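PDB 5GN1: ATP-dependent helicase FUN30, which uses ATP hydrolysis to remodel nucleosomes, promoting DNA end resection at double-strand breaks and heterochromatin organization in budding yeast. Local coordinates for residues I104-L116 / F208-M220. Numbering follows the deposited sequence.
Sequences IMALRKASLHPLL and FSLFTQVLDILEM
F211 pushes its ring among four side chains of helix 100-110 and the turn after it; a flat aromatic ring suits the place, offering an edge to sulfur and broad apolar surface to carbon. M105, bent at chi2 and chi3, brings SD to that edge, 3.7 Å from F211 CE2, in a Met-aromatic contact. The L112 side chain runs at about a right angle to that of F211, its CD1 3.7 Å from F211 CE1, while K109 CE approaches obliquely. A bend at chi3 sets the R108 guanidinium against the ring: F211 CZ stands 3.8 Å above one guanidinium face, the planes steeply inclined at 68°, and NH2 keeps a long, weak ion pair with D341. F211 is the N-cap residue of helix 212-224, and its backbone N binds S209 OG in an ST turn. Within the RecA-like C-terminal ATPase domain, helix 100-110 and its following turn thus pack on the loop after strand 205-209 and the first turns of helix 212-224. Nearly two turns further on, beta-branched I217 offers two separate methyl ends: CG2 sits over the H113 ring in a CH-pi contact, 3.9 Å from its centroid, and CD1 meets L116 CD2 at 3.8 Å. The forked L116 also places CD2 3.6 Å from Q213 CB and CD1 4.1 Å from V214 CG2, a methyl that touches L112 CD1 as well. H113 is held by both nitrogens, ND1 accepting from L115 N in the ring plane and NE2 bonding to W181 O. One water links K109 NZ, Q213 NE2 and L116 O.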
# COMPACT_ATOMS: atom_id res chain seq x y z
N ILE A 104 -4.81 7.09 -11.74
CA ILE A 104 -5.59 6.79 -10.54
C ILE A 104 -4.79 5.90 -9.59
O ILE A 104 -4.85 6.06 -8.37
CB ILE A 104 -6.93 6.14 -10.93
CG1 ILE A 104 -7.85 7.13 -11.68
CG2 ILE A 104 -7.64 5.53 -9.72
CD1 ILE A 104 -7.98 8.46 -11.04
N MET A 105 -4.05 4.94 -10.14
CA MET A 105 -3.24 4.07 -9.29
C MET A 105 -2.16 4.86 -8.57
O MET A 105 -1.93 4.66 -7.37
CB MET A 105 -2.61 2.96 -10.13
CG MET A 105 -1.64 2.12 -9.33
SD MET A 105 -2.56 1.16 -8.10
CE MET A 105 -2.85 -0.31 -9.09
N ALA A 106 -1.50 5.77 -9.28
CA ALA A 106 -0.46 6.59 -8.66
C ALA A 106 -1.04 7.49 -7.57
O ALA A 106 -0.41 7.69 -6.53
CB ALA A 106 0.24 7.42 -9.74
N LEU A 107 -2.23 8.07 -7.80
CA LEU A 107 -2.85 8.89 -6.75
C LEU A 107 -3.17 8.05 -5.52
O LEU A 107 -3.00 8.51 -4.39
CB LEU A 107 -4.12 9.57 -7.27
CG LEU A 107 -3.99 10.59 -8.40
CD1 LEU A 107 -5.35 11.01 -8.90
CD2 LEU A 107 -3.17 11.80 -7.98
N ARG A 108 -3.66 6.82 -5.73
CA ARG A 108 -3.94 5.94 -4.60
C ARG A 108 -2.68 5.68 -3.78
O ARG A 108 -2.69 5.79 -2.56
CB ARG A 108 -4.57 4.64 -5.10
CG ARG A 108 -5.96 4.85 -5.71
CD ARG A 108 -6.57 3.56 -6.25
NE ARG A 108 -6.67 2.53 -5.23
CZ ARG A 108 -6.95 1.25 -5.49
NH1 ARG A 108 -7.16 0.86 -6.74
NH2 ARG A 108 -7.00 0.36 -4.51
N LYS A 109 -1.58 5.34 -4.46
CA LYS A 109 -0.32 5.07 -3.77
C LYS A 109 0.20 6.30 -3.04
O LYS A 109 0.74 6.20 -1.93
CB LYS A 109 0.72 4.55 -4.76
CG LYS A 109 0.40 3.16 -5.26
CD LYS A 109 1.34 2.76 -6.40
CE LYS A 109 1.21 1.28 -6.70
NZ LYS A 109 2.08 0.91 -7.85
N ALA A 110 0.08 7.48 -3.65
CA ALA A 110 0.56 8.69 -2.99
C ALA A 110 -0.25 9.00 -1.72
O ALA A 110 0.30 9.54 -0.76
CB ALA A 110 0.52 9.88 -3.97
N SER A 111 -1.53 8.65 -1.70
CA SER A 111 -2.33 8.76 -0.49
C SER A 111 -1.87 7.82 0.63
O SER A 111 -2.27 8.00 1.78
CB SER A 111 -3.80 8.47 -0.79
OG SER A 111 -4.28 9.22 -1.90
N LEU A 112 -1.07 6.80 0.30
CA LEU A 112 -0.64 5.77 1.25
C LEU A 112 0.75 6.01 1.82
O LEU A 112 0.92 6.02 3.05
CB LEU A 112 -0.68 4.38 0.59
CG LEU A 112 -2.07 4.00 0.11
CD1 LEU A 112 -2.08 2.65 -0.62
CD2 LEU A 112 -3.04 4.04 1.29
N HIS A 113 1.76 6.16 0.96
CA HIS A 113 3.13 6.20 1.43
C HIS A 113 4.11 6.69 0.37
O HIS A 113 4.11 6.19 -0.76
CB HIS A 113 3.56 4.81 1.92
CG HIS A 113 4.62 4.86 2.97
ND1 HIS A 113 5.89 5.32 2.72
CD2 HIS A 113 4.58 4.54 4.29
CE1 HIS A 113 6.59 5.28 3.84
NE2 HIS A 113 5.82 4.82 4.80
N PRO A 114 4.96 7.67 0.70
CA PRO A 114 5.99 8.13 -0.26
C PRO A 114 6.90 7.04 -0.76
O PRO A 114 7.38 7.13 -1.90
CB PRO A 114 6.79 9.16 0.55
CG PRO A 114 5.80 9.71 1.55
CD PRO A 114 4.87 8.55 1.88
N LEU A 115 7.18 6.02 0.05
CA LEU A 115 8.15 5.02 -0.39
C LEU A 115 7.58 4.07 -1.42
O LEU A 115 8.27 3.13 -1.81
CB LEU A 115 8.69 4.22 0.80
CG LEU A 115 9.45 5.04 1.85
CD1 LEU A 115 10.05 4.11 2.93
CD2 LEU A 115 10.52 5.92 1.21
N LEU A 116 6.34 4.28 -1.86
CA LEU A 116 5.78 3.60 -3.01
C LEU A 116 6.20 4.27 -4.32
O LEU A 116 5.68 3.90 -5.38
CB LEU A 116 4.25 3.57 -2.92
CG LEU A 116 3.66 2.82 -1.73
CD1 LEU A 116 2.15 3.08 -1.64
CD2 LEU A 116 3.99 1.32 -1.82
N PHE A 208 -5.32 -4.95 7.20
CA PHE A 208 -5.51 -5.39 5.82
C PHE A 208 -5.05 -4.32 4.83
O PHE A 208 -5.32 -3.13 5.04
CB PHE A 208 -6.98 -5.70 5.54
CG PHE A 208 -7.47 -6.93 6.20
CD1 PHE A 208 -7.27 -8.16 5.62
CD2 PHE A 208 -8.16 -6.85 7.41
CE1 PHE A 208 -7.74 -9.32 6.23
CE2 PHE A 208 -8.64 -8.00 8.03
CZ PHE A 208 -8.43 -9.23 7.44
N SER A 209 -4.41 -4.74 3.74
CA SER A 209 -4.09 -3.84 2.64
C SER A 209 -4.27 -4.55 1.31
O SER A 209 -4.02 -5.75 1.19
CB SER A 209 -2.65 -3.30 2.71
OG SER A 209 -2.39 -2.45 1.61
N LEU A 210 -4.70 -3.78 0.30
CA LEU A 210 -4.78 -4.31 -1.06
C LEU A 210 -3.43 -4.34 -1.75
O LEU A 210 -3.33 -4.87 -2.86
CB LEU A 210 -5.76 -3.47 -1.90
CG LEU A 210 -7.24 -3.84 -1.74
CD1 LEU A 210 -8.13 -2.83 -2.44
CD2 LEU A 210 -7.50 -5.24 -2.28
N PHE A 211 -2.39 -3.81 -1.11
CA PHE A 211 -1.07 -3.65 -1.72
C PHE A 211 -0.06 -4.45 -0.92
O PHE A 211 0.17 -4.15 0.25
CB PHE A 211 -0.66 -2.17 -1.75
CG PHE A 211 -1.52 -1.30 -2.62
CD1 PHE A 211 -2.64 -0.67 -2.11
CD2 PHE A 211 -1.18 -1.09 -3.96
CE1 PHE A 211 -3.43 0.15 -2.92
CE2 PHE A 211 -1.96 -0.28 -4.77
CZ PHE A 211 -3.09 0.34 -4.26
N THR A 212 0.55 -5.45 -1.56
CA THR A 212 1.64 -6.16 -0.89
C THR A 212 2.83 -5.25 -0.61
O THR A 212 3.54 -5.45 0.38
CB THR A 212 2.09 -7.38 -1.71
OG1 THR A 212 2.31 -6.99 -3.06
CG2 THR A 212 1.04 -8.48 -1.65
N GLN A 213 3.05 -4.24 -1.47
CA GLN A 213 4.11 -3.26 -1.22
C GLN A 213 3.88 -2.51 0.09
O GLN A 213 4.84 -2.14 0.79
CB GLN A 213 4.19 -2.27 -2.37
CG GLN A 213 4.68 -2.80 -3.69
CD GLN A 213 4.51 -1.75 -4.79
OE1 GLN A 213 3.39 -1.38 -5.15
NE2 GLN A 213 5.62 -1.25 -5.30
N VAL A 214 2.62 -2.22 0.40
CA VAL A 214 2.31 -1.60 1.69
C VAL A 214 2.62 -2.56 2.84
O VAL A 214 3.18 -2.15 3.86
CB VAL A 214 0.85 -1.11 1.72
CG1 VAL A 214 0.39 -0.80 3.16
CG2 VAL A 214 0.69 0.12 0.81
N LEU A 215 2.26 -3.85 2.69
CA LEU A 215 2.60 -4.83 3.73
C LEU A 215 4.10 -4.88 3.99
O LEU A 215 4.54 -4.96 5.15
CB LEU A 215 2.07 -6.21 3.34
CG LEU A 215 0.53 -6.31 3.28
CD1 LEU A 215 0.07 -7.70 2.91
CD2 LEU A 215 -0.08 -5.90 4.63
N ASP A 216 4.91 -4.85 2.93
CA ASP A 216 6.36 -4.81 3.09
C ASP A 216 6.79 -3.59 3.90
O ASP A 216 7.66 -3.69 4.78
CB ASP A 216 7.05 -4.80 1.71
CG ASP A 216 6.71 -6.02 0.85
OD1 ASP A 216 6.29 -7.07 1.41
OD2 ASP A 216 6.88 -5.96 -0.39
N ILE A 217 6.22 -2.43 3.61
CA ILE A 217 6.61 -1.23 4.35
C ILE A 217 6.19 -1.36 5.81
O ILE A 217 6.92 -0.96 6.72
CB ILE A 217 6.00 0.03 3.72
CG1 ILE A 217 6.58 0.26 2.33
CG2 ILE A 217 6.27 1.23 4.60
CD1 ILE A 217 5.82 1.32 1.52
N LEU A 218 4.99 -1.90 6.04
CA LEU A 218 4.48 -2.01 7.40
C LEU A 218 5.35 -2.90 8.26
O LEU A 218 5.42 -2.71 9.47
CB LEU A 218 3.04 -2.54 7.39
CG LEU A 218 1.93 -1.58 6.99
CD1 LEU A 218 0.57 -2.28 6.97
CD2 LEU A 218 1.90 -0.39 7.95
N GLU A 219 6.04 -3.88 7.65
CA GLU A 219 6.91 -4.73 8.45
C GLU A 219 8.00 -3.92 9.13
O GLU A 219 8.32 -4.14 10.30
CB GLU A 219 7.49 -5.85 7.57
CG GLU A 219 6.45 -6.87 7.10
CD GLU A 219 7.11 -8.11 6.49
OE1 GLU A 219 8.33 -8.25 6.65
OE2 GLU A 219 6.42 -8.94 5.86
N MET A 220 8.56 -2.92 8.42
CA MET A 220 9.58 -2.08 9.05
C MET A 220 8.96 -1.12 10.06
O MET A 220 9.55 -0.87 11.11
CB MET A 220 10.36 -1.30 7.99
CG MET A 220 11.15 -2.19 7.06
SD MET A 220 12.47 -1.24 6.27
CE MET A 220 13.53 -0.94 7.69
O HOH W 1 4.36 1.23 -6.43